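Local coordinates for protein CT263 (Chlamydia trachomatis, PDB 4QAS) that probably hydrolyses a nucleoside intermediate of menaquinone synthesis by the futalosine pathway, as a nucleosidase of the MTAN family, at residues L11-P16 with L45-L50; A19-S24 with L183-A188; A61-P66 with A148-L153; L71-G76 with S159-S164. The protein carries 1 engineered substitution. All coordinates share one frame; numbering follows the deposited sequence. Where two conformers were deposited one is given.

Contact 1 (L11-P16 with L45-L50)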
loop_
_atom_site.group_PDB
_atom_site.type_symbol
_atom_site.label_atom_id
_atom_site.label_comp_id
_atom_site.label_asym_id
_atom_site.label_seq_id
_atom_site.Cartn_x
_atom_site.Cartn_y
_atom_site.Cartn_z
ATOM N N LEU A 11 8.383 9.196 8.117
ATOM C CA LEU A 11 8.465 7.791 8.492
ATOM C C LEU A 11 9.905 7.443 8.813
ATOM O O LEU A 11 10.820 7.770 8.040
ATOM C CB LEU A 11 8.025 6.908 7.335
ATOM C CG LEU A 11 6.653 7.220 6.758
ATOM C CD1 LEU A 11 6.304 6.227 5.634
ATOM C CD2 LEU A 11 5.529 7.231 7.763
ATOM N N ILE A 12 10.110 6.793 9.957
ATOM C CA ILE A 12 11.435 6.433 10.442
ATOM C C ILE A 12 11.471 4.928 10.598
ATOM O O ILE A 12 10.672 4.347 11.351
ATOM C CB ILE A 12 11.784 7.124 11.764
ATOM C CG1 ILE A 12 11.676 8.638 11.619
ATOM C CG2 ILE A 12 13.182 6.750 12.180
ATOM C CD1 ILE A 12 11.692 9.367 12.917
ATOM N N PHE A 13 12.407 4.302 9.907
ATOM C CA PHE A 13 12.681 2.879 10.018
ATOM C C PHE A 13 14.087 2.691 10.561
ATOM O O PHE A 13 14.973 3.503 10.332
ATOM C CB PHE A 13 12.609 2.217 8.646
ATOM C CG PHE A 13 11.248 2.260 8.021
ATOM C CD1 PHE A 13 10.318 1.267 8.289
ATOM C CD2 PHE A 13 10.892 3.289 7.150
ATOM C CE1 PHE A 13 9.071 1.295 7.707
ATOM C CE2 PHE A 13 9.639 3.319 6.584
ATOM C CZ PHE A 13 8.746 2.334 6.860
ATOM N N ALA A 14 14.289 1.604 11.301
ATOM C CA ALA A 14 15.594 1.334 11.877
ATOM C C ALA A 14 16.592 0.852 10.843
ATOM O O ALA A 14 17.779 1.149 10.955
ATOM C CB ALA A 14 15.493 0.298 13.012
ATOM N N ASP A 15 16.138 0.103 9.841
ATOM C CA ASP A 15 17.066 -0.481 8.888
ATOM C C ASP A 15 16.371 -0.670 7.547
ATOM O O ASP A 15 15.152 -0.498 7.428
ATOM C CB ASP A 15 17.684 -1.788 9.414
ATOM C CG ASP A 15 16.649 -2.846 9.733
ATOM O OD1 ASP A 15 15.717 -3.053 8.930
ATOM O OD2 ASP A 15 16.754 -3.489 10.812
ATOM N N PRO A 16 17.135 -0.983 6.499
ATOM C CA PRO A 16 16.516 -1.084 5.166
ATOM C C PRO A 16 15.487 -2.185 5.031
ATOM O O PRO A 16 14.518 -2.018 4.275
ATOM C CB PRO A 16 17.710 -1.376 4.260
ATOM C CG PRO A 16 18.863 -0.734 4.941
ATOM C CD PRO A 16 18.606 -0.976 6.404
ATOM N N LEU A 45 5.545 13.111 2.208
ATOM C CA LEU A 45 5.905 11.873 2.865
ATOM C C LEU A 45 7.406 11.664 2.705
ATOM O O LEU A 45 7.879 11.428 1.587
ATOM C CB LEU A 45 5.115 10.727 2.230
ATOM C CG LEU A 45 5.211 9.394 2.912
ATOM C CD1 LEU A 45 4.656 9.467 4.334
ATOM C CD2 LEU A 45 4.446 8.384 2.050
ATOM N N ASP A 46 8.153 11.736 3.810
ATOM C CA ASP A 46 9.593 11.538 3.785
ATOM C C ASP A 46 9.904 10.272 4.562
ATOM O O ASP A 46 9.174 9.896 5.485
ATOM C CB ASP A 46 10.327 12.731 4.403
ATOM C CG ASP A 46 10.279 13.987 3.534
ATOM O OD1 ASP A 46 9.888 13.881 2.347
ATOM O OD2 ASP A 46 10.637 15.049 4.071
ATOM N N VAL A 47 11.010 9.622 4.197
ATOM C CA VAL A 47 11.431 8.394 4.866
ATOM C C VAL A 47 12.892 8.507 5.230
ATOM O O VAL A 47 13.726 8.805 4.370
ATOM C CB VAL A 47 11.213 7.162 3.972
ATOM C CG1 VAL A 47 11.686 5.908 4.689
ATOM C CG2 VAL A 47 9.767 7.026 3.635
ATOM N N MET A 48 13.207 8.227 6.492
ATOM C CA MET A 48 14.579 8.084 6.959
ATOM C C MET A 48 14.812 6.683 7.492
ATOM O O MET A 48 13.959 6.110 8.161
ATOM C CB MET A 48 14.849 9.093 8.038
ATOM C CG MET A 48 14.878 10.467 7.441
ATOM S SD MET A 48 15.153 11.777 8.623
ATOM C CE MET A 48 14.999 13.220 7.571
ATOM N N VAL A 49 15.980 6.148 7.188
ATOM C CA VAL A 49 16.408 4.827 7.634
ATOM C C VAL A 49 17.637 5.042 8.517
ATOM O O VAL A 49 18.649 5.589 8.058
ATOM C CB VAL A 49 16.737 3.929 6.436
ATOM C CG1 VAL A 49 17.168 2.542 6.924
ATOM C CG2 VAL A 49 15.540 3.810 5.514
ATOM N N LEU A 50 17.557 4.627 9.786
ATOM C CA LEU A 50 18.579 5.027 10.756
ATOM C C LEU A 50 19.915 4.345 10.508
ATOM O O LEU A 50 20.961 4.981 10.588
ATOM C CB LEU A 50 18.116 4.752 12.190
ATOM C CG LEU A 50 16.873 5.528 12.613
ATOM C CD1 LEU A 50 16.509 5.183 14.037
ATOM C CD2 LEU A 50 17.091 7.038 12.483
#

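Contact 2 (A19-S24 with L183-A188)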
loop_
_atom_site.group_PDB
_atom_site.type_symbol
_atom_site.label_atom_id
_atom_site.label_comp_id
_atom_site.label_asym_id
_atom_site.label_seq_id
_atom_site.Cartn_x
_atom_site.Cartn_y
_atom_site.Cartn_z
ATOM N N ALA A 19 12.136 -0.928 6.063
ATOM C CA ALA A 19 11.617 0.103 5.175
ATOM C C ALA A 19 11.187 -0.421 3.819
ATOM O O ALA A 19 10.410 0.267 3.140
ATOM C CB ALA A 19 12.678 1.172 4.996
ATOM N N ALA A 20 11.683 -1.585 3.400
ATOM C CA ALA A 20 11.667 -1.933 1.977
ATOM C C ALA A 20 10.266 -1.872 1.366
ATOM O O ALA A 20 10.073 -1.285 0.292
ATOM C CB ALA A 20 12.290 -3.312 1.789
ATOM N N ARG A 21 9.279 -2.508 1.997
ATOM C CA ARG A 21 7.975 -2.588 1.334
ATOM C C ARG A 21 7.243 -1.254 1.367
ATOM O O ARG A 21 6.525 -0.927 0.421
ATOM C CB ARG A 21 7.131 -3.729 1.897
ATOM C CG ARG A 21 7.757 -5.122 1.716
ATOM C CD ARG A 21 8.062 -5.497 0.271
ATOM N NE ARG A 21 6.966 -5.189 -0.613
ATOM C CZ ARG A 21 7.074 -5.058 -1.918
ATOM N NH1 ARG A 21 8.193 -5.412 -2.519
ATOM N NH2 ARG A 21 6.039 -4.685 -2.656
ATOM N N THR A 22 7.463 -0.433 2.388
ATOM C CA THR A 22 6.892 0.908 2.368
ATOM C C THR A 22 7.500 1.754 1.259
ATOM O O THR A 22 6.788 2.514 0.590
ATOM C CB THR A 22 7.079 1.578 3.725
ATOM O OG1 THR A 22 6.316 0.856 4.708
ATOM C CG2 THR A 22 6.594 3.015 3.695
ATOM N N LEU A 23 8.799 1.611 1.012
ATOM C CA LEU A 23 9.434 2.352 -0.058
ATOM C C LEU A 23 8.928 1.911 -1.422
ATOM O O LEU A 23 8.991 2.705 -2.362
ATOM C CB LEU A 23 10.946 2.213 0.033
ATOM C CG LEU A 23 11.626 2.947 1.208
ATOM C CD1 LEU A 23 13.069 2.507 1.336
ATOM C CD2 LEU A 23 11.532 4.437 1.009
ATOM N N SER A 24 8.383 0.693 -1.544
ATOM C CA SER A 24 7.776 0.259 -2.796
ATOM C C SER A 24 6.365 0.818 -2.994
ATOM O O SER A 24 5.885 0.849 -4.117
ATOM C CB SER A 24 7.763 -1.271 -2.832
ATOM O OG SER A 24 7.427 -1.719 -4.104
ATOM N N LEU A 183 7.344 -9.340 7.000
ATOM C CA LEU A 183 7.251 -8.399 8.105
ATOM C C LEU A 183 7.221 -6.959 7.597
ATOM O O LEU A 183 6.428 -6.147 8.066
ATOM C CB LEU A 183 8.412 -8.640 9.072
ATOM C CG LEU A 183 8.350 -9.957 9.843
ATOM C CD1 LEU A 183 9.758 -10.275 10.367
ATOM C CD2 LEU A 183 7.329 -9.811 10.932
ATOM N N SER A 184 8.089 -6.632 6.657
ATOM C CA SER A 184 8.107 -5.297 6.079
ATOM C C SER A 184 6.791 -4.985 5.375
ATOM O O SER A 184 6.300 -3.848 5.428
ATOM C CB SER A 184 9.285 -5.229 5.125
ATOM O OG SER A 184 9.431 -3.950 4.515
ATOM N N GLN A 185 6.200 -5.988 4.727
ATOM C CA GLN A 185 4.918 -5.811 4.065
ATOM C C GLN A 185 3.824 -5.468 5.067
ATOM O O GLN A 185 2.957 -4.632 4.773
ATOM C CB GLN A 185 4.580 -7.059 3.240
ATOM C CG GLN A 185 3.302 -6.945 2.482
ATOM C CD GLN A 185 3.376 -5.943 1.363
ATOM O OE1 GLN A 185 4.462 -5.630 0.844
ATOM N NE2 GLN A 185 2.219 -5.430 0.936
ATOM N N LYS A 186 3.831 -6.100 6.248
ATOM C CA LYS A 186 2.852 -5.741 7.276
ATOM C C LYS A 186 2.964 -4.277 7.652
ATOM O O LYS A 186 1.953 -3.605 7.865
ATOM C CB LYS A 186 3.027 -6.598 8.528
ATOM C CG LYS A 186 2.674 -8.054 8.376
ATOM C CD LYS A 186 1.199 -8.289 8.072
ATOM C CE LYS A 186 0.295 -7.957 9.245
ATOM N NZ LYS A 186 -1.136 -8.264 8.938
ATOM N N LEU A 187 4.181 -3.778 7.794
ATOM C CA LEU A 187 4.344 -2.360 8.109
ATOM C C LEU A 187 3.749 -1.473 7.021
ATOM O O LEU A 187 3.071 -0.491 7.314
ATOM C CB LEU A 187 5.815 -2.039 8.332
ATOM C CG LEU A 187 6.454 -2.775 9.511
ATOM C CD1 LEU A 187 7.892 -2.434 9.560
ATOM C CD2 LEU A 187 5.766 -2.464 10.827
ATOM N N ALA A 188 3.991 -1.804 5.748
ATOM C CA ALA A 188 3.473 -1.012 4.643
ATOM C C ALA A 188 1.963 -0.998 4.661
ATOM O O ALA A 188 1.334 0.044 4.433
ATOM C CB ALA A 188 4.005 -1.557 3.315
HETATM O O HOH W 1 7.814 -1.374 5.187
#

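Contact 3 (A61-P66 with A148-L153)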
loop_
_atom_site.group_PDB
_atom_site.type_symbol
_atom_site.label_atom_id
_atom_site.label_comp_id
_atom_site.label_asym_id
_atom_site.label_seq_id
_atom_site.Cartn_x
_atom_site.Cartn_y
_atom_site.Cartn_z
ATOM N N ALA A 61 22.098 9.884 13.758
ATOM C CA ALA A 61 21.081 9.525 12.780
ATOM C C ALA A 61 19.836 10.390 12.921
ATOM O O ALA A 61 19.090 10.562 11.949
ATOM C CB ALA A 61 20.698 8.060 12.957
ATOM N N LEU A 62 19.571 10.906 14.129
ATOM C CA LEU A 62 18.400 11.736 14.413
ATOM C C LEU A 62 18.764 12.867 15.357
ATOM O O LEU A 62 17.941 13.310 16.167
ATOM C CB LEU A 62 17.272 10.909 15.056
ATOM C CG LEU A 62 16.184 10.293 14.197
ATOM C CD1 LEU A 62 15.135 9.707 15.142
ATOM C CD2 LEU A 62 15.535 11.261 13.236
ATOM N N SER A 63 19.995 13.345 15.273
ATOM C CA SER A 63 20.455 14.417 16.122
ATOM C C SER A 63 21.324 15.334 15.265
ATOM O O SER A 63 22.346 14.883 14.738
ATOM C CB SER A 63 21.267 13.853 17.276
ATOM O OG SER A 63 21.720 14.898 18.114
ATOM N N PRO A 64 20.916 16.612 15.087
ATOM C CA PRO A 64 19.678 17.208 15.605
ATOM C C PRO A 64 18.458 16.584 14.949
ATOM O O PRO A 64 18.547 16.091 13.820
ATOM C CB PRO A 64 19.787 18.680 15.199
ATOM C CG PRO A 64 20.683 18.689 14.032
ATOM C CD PRO A 64 21.654 17.555 14.226
ATOM N N PRO A 65 17.333 16.561 15.665
ATOM C CA PRO A 65 16.146 15.931 15.113
ATOM C C PRO A 65 15.604 16.736 13.949
ATOM O O PRO A 65 15.693 17.976 13.928
ATOM C CB PRO A 65 15.164 15.927 16.298
ATOM C CG PRO A 65 15.593 17.009 17.146
ATOM C CD PRO A 65 17.082 17.117 17.003
ATOM N N PRO A 66 15.040 16.072 12.944
ATOM C CA PRO A 66 14.390 16.788 11.844
ATOM C C PRO A 66 13.290 17.710 12.351
ATOM O O PRO A 66 12.426 17.309 13.131
ATOM C CB PRO A 66 13.814 15.652 10.991
ATOM C CG PRO A 66 14.664 14.492 11.294
ATOM C CD PRO A 66 15.046 14.619 12.720
ATOM N N ALA A 148 11.253 8.306 19.976
ATOM C CA ALA A 148 10.228 9.066 20.693
ATOM C C ALA A 148 10.844 10.219 21.466
ATOM O O ALA A 148 10.265 11.312 21.551
ATOM C CB ALA A 148 9.468 8.168 21.659
ATOM N N LYS A 149 12.004 9.992 22.089
ATOM C CA LYS A 149 12.645 11.063 22.843
ATOM C C LYS A 149 13.123 12.175 21.919
ATOM O O LYS A 149 12.964 13.359 22.233
ATOM C CB LYS A 149 13.794 10.500 23.671
ATOM C CG LYS A 149 14.537 11.537 24.494
ATOM C CD LYS A 149 13.625 12.167 25.545
ATOM C CE LYS A 149 14.385 13.092 26.489
ATOM N NZ LYS A 149 15.050 14.208 25.763
ATOM N N GLN A 150 13.681 11.818 20.758
ATOM C CA GLN A 150 14.076 12.850 19.800
ATOM C C GLN A 150 12.865 13.628 19.296
ATOM O O GLN A 150 12.944 14.845 19.113
ATOM C CB GLN A 150 14.879 12.251 18.642
ATOM C CG GLN A 150 16.227 11.653 19.047
ATOM C CD GLN A 150 17.071 12.632 19.821
ATOM O OE1 GLN A 150 17.100 12.604 21.051
ATOM N NE2 GLN A 150 17.754 13.517 19.110
ATOM N N ALA A 151 11.728 12.953 19.096
ATOM C CA ALA A 151 10.515 13.654 18.673
ATOM C C ALA A 151 10.101 14.696 19.705
ATOM O O ALA A 151 9.630 15.783 19.348
ATOM C CB ALA A 151 9.381 12.647 18.450
ATOM N N SER A 152 10.278 14.383 20.991
ATOM C CA SER A 152 9.919 15.342 22.038
ATOM C C SER A 152 10.715 16.641 21.921
ATOM O O SER A 152 10.252 17.698 22.368
ATOM C CB SER A 152 10.128 14.707 23.412
ATOM O OG SER A 152 11.494 14.742 23.778
ATOM N N LEU A 153 11.897 16.599 21.305
ATOM C CA LEU A 153 12.741 17.785 21.216
ATOM C C LEU A 153 12.199 18.811 20.229
ATOM O O LEU A 153 12.479 20.006 20.373
ATOM C CB LEU A 153 14.166 17.403 20.811
ATOM C CG LEU A 153 15.021 16.592 21.792
ATOM C CD1 LEU A 153 16.391 16.310 21.176
ATOM C CD2 LEU A 153 15.192 17.312 23.110
HETATM O O HOH W 2 19.595 15.708 19.733
#

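Contact 4 (L71-G76 with S159-S164)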
loop_
_atom_site.group_PDB
_atom_site.type_symbol
_atom_site.label_atom_id
_atom_site.label_comp_id
_atom_site.label_asym_id
_atom_site.label_seq_id
_atom_site.Cartn_x
_atom_site.Cartn_y
_atom_site.Cartn_z
ATOM N N LEU A 71 3.936 15.033 12.036
ATOM C CA LEU A 71 3.831 13.743 12.697
ATOM C C LEU A 71 5.043 12.940 12.289
ATOM O O LEU A 71 5.461 12.998 11.124
ATOM C CB LEU A 71 2.563 13.001 12.250
ATOM C CG LEU A 71 2.333 11.602 12.832
ATOM C CD1 LEU A 71 2.195 11.600 14.354
ATOM C CD2 LEU A 71 1.086 10.997 12.211
ATOM N N TRP A 72 5.602 12.205 13.243
ATOM C CA TRP A 72 6.550 11.139 12.959
ATOM C C TRP A 72 5.877 9.792 13.216
ATOM O O TRP A 72 5.169 9.632 14.215
ATOM C CB TRP A 72 7.763 11.207 13.889
ATOM C CG TRP A 72 8.678 12.385 13.803
ATOM C CD1 TRP A 72 8.494 13.544 13.109
ATOM C CD2 TRP A 72 9.928 12.513 14.472
ATOM N NE1 TRP A 72 9.571 14.376 13.297
ATOM C CE2 TRP A 72 10.465 13.765 14.137
ATOM C CE3 TRP A 72 10.655 11.659 15.312
ATOM C CZ2 TRP A 72 11.692 14.205 14.626
ATOM C CZ3 TRP A 72 11.872 12.093 15.801
ATOM C CH2 TRP A 72 12.384 13.355 15.457
ATOM N N ILE A 73 6.132 8.808 12.359
ATOM C CA ILE A 73 5.764 7.420 12.601
ATOM C C ILE A 73 7.028 6.590 12.541
ATOM O O ILE A 73 7.701 6.548 11.495
ATOM C CB ILE A 73 4.734 6.914 11.584
ATOM C CG1 ILE A 73 3.455 7.752 11.659
ATOM C CG2 ILE A 73 4.434 5.443 11.856
ATOM C CD1 ILE A 73 2.403 7.355 10.650
ATOM N N ASN A 74 7.349 5.925 13.651
ATOM C CA ASN A 74 8.394 4.913 13.648
ATOM C C ASN A 74 7.726 3.581 13.401
ATOM O O ASN A 74 6.911 3.137 14.214
ATOM C CB ASN A 74 9.097 4.916 14.999
ATOM C CG ASN A 74 10.035 3.759 15.182
ATOM O OD1 ASN A 74 10.129 3.212 16.301
ATOM N ND2 ASN A 74 10.757 3.376 14.134
ATOM N N ALA A 75 8.040 2.956 12.293
ATOM C CA ALA A 75 7.526 1.637 11.987
ATOM C C ALA A 75 8.687 0.664 12.011
ATOM O O ALA A 75 9.763 0.958 11.493
ATOM C CB ALA A 75 6.878 1.632 10.615
ATOM N N GLY A 76 8.493 -0.501 12.642
ATOM C CA GLY A 76 9.596 -1.443 12.675
ATOM C C GLY A 76 9.194 -2.806 13.199
ATOM O O GLY A 76 8.034 -3.065 13.521
ATOM N N SER A 159 4.138 8.493 16.668
ATOM C CA SER A 159 3.393 7.251 16.752
ATOM C C SER A 159 4.296 6.120 16.317
ATOM O O SER A 159 5.295 6.334 15.640
ATOM C CB SER A 159 2.155 7.280 15.853
ATOM O OG SER A 159 1.253 8.270 16.226
ATOM N N MET A 160 3.960 4.913 16.745
ATOM C CA MET A 160 4.755 3.735 16.463
ATOM C C MET A 160 3.882 2.598 16.000
ATOM O O MET A 160 2.824 2.357 16.560
ATOM C CB MET A 160 5.442 3.249 17.713
ATOM C CG MET A 160 6.707 3.927 17.984
ATOM S SD MET A 160 7.453 3.314 19.452
ATOM C CE MET A 160 8.557 4.666 19.833
ATOM N N ILE A 161 4.351 1.928 14.973
ATOM C CA ILE A 161 3.792 0.679 14.464
ATOM C C ILE A 161 4.891 -0.357 14.634
ATOM O O ILE A 161 6.001 -0.172 14.132
ATOM C CB ILE A 161 3.445 0.782 12.975
ATOM C CG1 ILE A 161 2.412 1.876 12.733
ATOM C CG2 ILE A 161 2.920 -0.547 12.468
ATOM C CD1 ILE A 161 2.239 2.269 11.263
ATOM N N LYS A 162 4.589 -1.439 15.340
ATOM C CA LYS A 162 5.552 -2.510 15.528
ATOM C C LYS A 162 4.889 -3.825 15.159
ATOM O O LYS A 162 3.813 -4.136 15.652
ATOM C CB LYS A 162 6.081 -2.552 16.959
ATOM C CG LYS A 162 6.829 -1.274 17.347
ATOM C CD LYS A 162 8.241 -1.184 16.776
ATOM C CE LYS A 162 8.758 0.267 16.749
ATOM N NZ LYS A 162 10.206 0.363 16.509
ATOM N N VAL A 163 5.568 -4.593 14.308
ATOM C CA VAL A 163 5.096 -5.921 13.916
ATOM C C VAL A 163 5.937 -6.958 14.644
ATOM O O VAL A 163 7.158 -6.859 14.675
ATOM C CB VAL A 163 5.122 -6.121 12.391
ATOM C CG1 VAL A 163 6.493 -6.022 11.825
ATOM C CG2 VAL A 163 4.485 -7.458 12.022
ATOM N N SER A 164 5.267 -7.919 15.274
ATOM C CA SER A 164 5.967 -8.974 16.011
ATOM C C SER A 164 6.740 -9.868 15.048
ATOM O O SER A 164 6.161 -10.501 14.149
ATOM C CB SER A 164 4.969 -9.762 16.834
ATOM O OG SER A 164 3.880 -10.131 16.040
HETATM O O HOH W 3 11.870 0.860 13.587
#

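Contact 1 (L11-P16 with L45-L50)
Strands 11-13 and 45-49 run side by side in parallel, with axes 4.8 Å apart at closest approach and 18° between their directions. Four backbone hydrogen bonds join them. L11 N gives to D46 O, M48 N to L11 O, F13 N to M48 O, and L50 N to F13 O just past the second strand. The first is almost straight, at 178°. L11, F13, V47 and V49 share one face of the sheet. There V47 reaches both neighbours. Its CG1, anti to the backbone N, meets the edge of the F13 ring, 3.7 Å from F13 CD2. Its CG2 lies 4.1 Å from L11 CD1. L11 CD1 also lies 3.9 Å from L45 CD1, the side chains crossing obliquely. On the other face I12 CG2 packs against L50 CG at 3.9 Å. Where the chain turns into the next helix, V49 CG1 touches D15 C at 3.4 Å and the P16 ring. D15 is the N-cap there, and its OD1 accepts from E18 N. Helix 16-25 lies against L11 and F13. This is a parallel strand pair with a helix over one face, as in the central sheet of the alpha/beta nucleosidase fold of the MTAN family.

Contact 2 (A19-S24 with L183-A188)
Two helices over one face of the central sheet of this alpha/beta fold cross here. Segments 19-24 and 183-188 meet with an axis distance of 7.1 Å and an angle of 47°. R21 gives the largest single share of the contact. Its CB points toward the other helix and sits 3.5 Å from S184 OG. CG turns beside the backbone N and comes to 3.4 Å from Q185 OE1. Bends at the next two torsions curl the chain round that oxygen, so CD lies 3.6 Å from Q185 OE1. NE then donates to Q185 OE1 at 2.9 Å, nearly along the C=O axis. CZ and NH2 at the tip stay near the same oxygen. The guanidinium and amide planes are 38° apart. S24 CB lies over one guanidinium face. Beyond is the dimer interface, where S24 O bonds to R21 NH2 of the second subunit and Q185 NE2 to L25 O of that subunit. Helix 19-24 is kinked at R21 and T22, whose N atoms lack the usual bond to the turn before. S184 OG, anti to its backbone N, fills in at R21. It accepts from R21 N at 2.9 Å, with an angle of 169°, and also bonds to E18 O. T22 OG1 touches A188 CA and CB. Between the helices, one water accepts from T22 OG1 at 2.7 Å and donates to S184 O at 2.9 Å.

Contact 3 (A61-P66 with A148-L153)
Q150 leaves its helix with CG beside the backbone N and anti to the carbonyl carbon (chi1 -65°). A second bend at chi2, -53°, folds the chain and carries the amide across to the loop 61-66. S63 keeps OG anti to its backbone N, and this sends the hydroxyl to the same place. The Q150 amide nitrogen does the joining. NE2 donates to L62 O at 3.0 Å, and the bond is nearly straight at 169°. The oxygen lies close to the amide plane of Q150. Seen from L62, however, NE2 stands above the carbonyl plane and not on a lone pair. NE2 also donates to a water at 2.9 Å, and that water is 2.8 Å from S63 OG in a second hydrogen bond. Q150 CG lies 4.2 Å from L62 CB. The loop is rich in proline, and the peptide before P64 is cis. P65 turns its ring toward the helix. Its CB rests 3.7 Å from Q150 O, which already accepts from L153 N. Its CG meets L153 CB at 4.0 Å, the two side chains crossing at about a right angle. W72 of the sheet touches L62 and P65, so loop and helix 144-153 meet beside it. Apolar contact comes mainly from P65 on L153, while one amide nitrogen supplies the polar link. With donations to L62 O and to the water, the rotation of the Q150 amide is well defined: one link to the loop is direct and the other is bridged by a water to S63 OG.

Contact 4 (L71-G76 with S159-S164)
The tight part of this contact is the backbone ladder. Strands 71-76 and 159-164 lie parallel, 14° apart, and five hydrogen bonds of 2.9 to 3.0 Å link them, from S159 N to W72 O at one end to V163 N to G76 O at the other. On the face with I73, A75 and I161 the packing is largely apolar, apart from S159, whose OG bonds to T112 O. I73 CG2 meets I161 CD1 at 3.9 Å. These strands lie in the middle of the mixed sheet of the MTAN-type alpha/beta fold, between strands 7-13 and 90-99. The looser side is the face of N74, M160 and K162, with a water among its polar groups. K162 bends at chi2 and runs over G76, which has no side chain; its CD is 3.8 Å from G76 O. NZ then donates to N74 OD1 at 2.9 Å, from 36° above the carbonyl plane. A salt bridge to D141 would favour the charged form of NZ. N74 CB rests on M160 CG. N74 ND2 gives one bond to I12 O on the next strand and another, 2.8 Å long, to the water. K162 NZ reaches that water only weakly, at 3.4 Å.

How the contacts relate
From the N terminus, strand 7-13 pairs with strand 43-49 and closes the loop of contact 1. Helix 16-25 leaves from inside that loop, but its partner comes near the C terminus, so contact 2 crosses contact 1. Contacts 3 and 4 follow contact 1 in series and nest inside contact 2. They cross each other: 61-66 and 71-76 come first, then helix 144-153 and strand 158-167. Contacts 1 and 4 share one sheet through neighbouring strands 7-13 and 71-80. A19 and T22 of contact 2 pack on F13 and L11, and L183 and L187 on strand 158-167. Contact 3, about 23 Å from contact 2 between centres, meets contact 4 at W72 and contact 1 at L50.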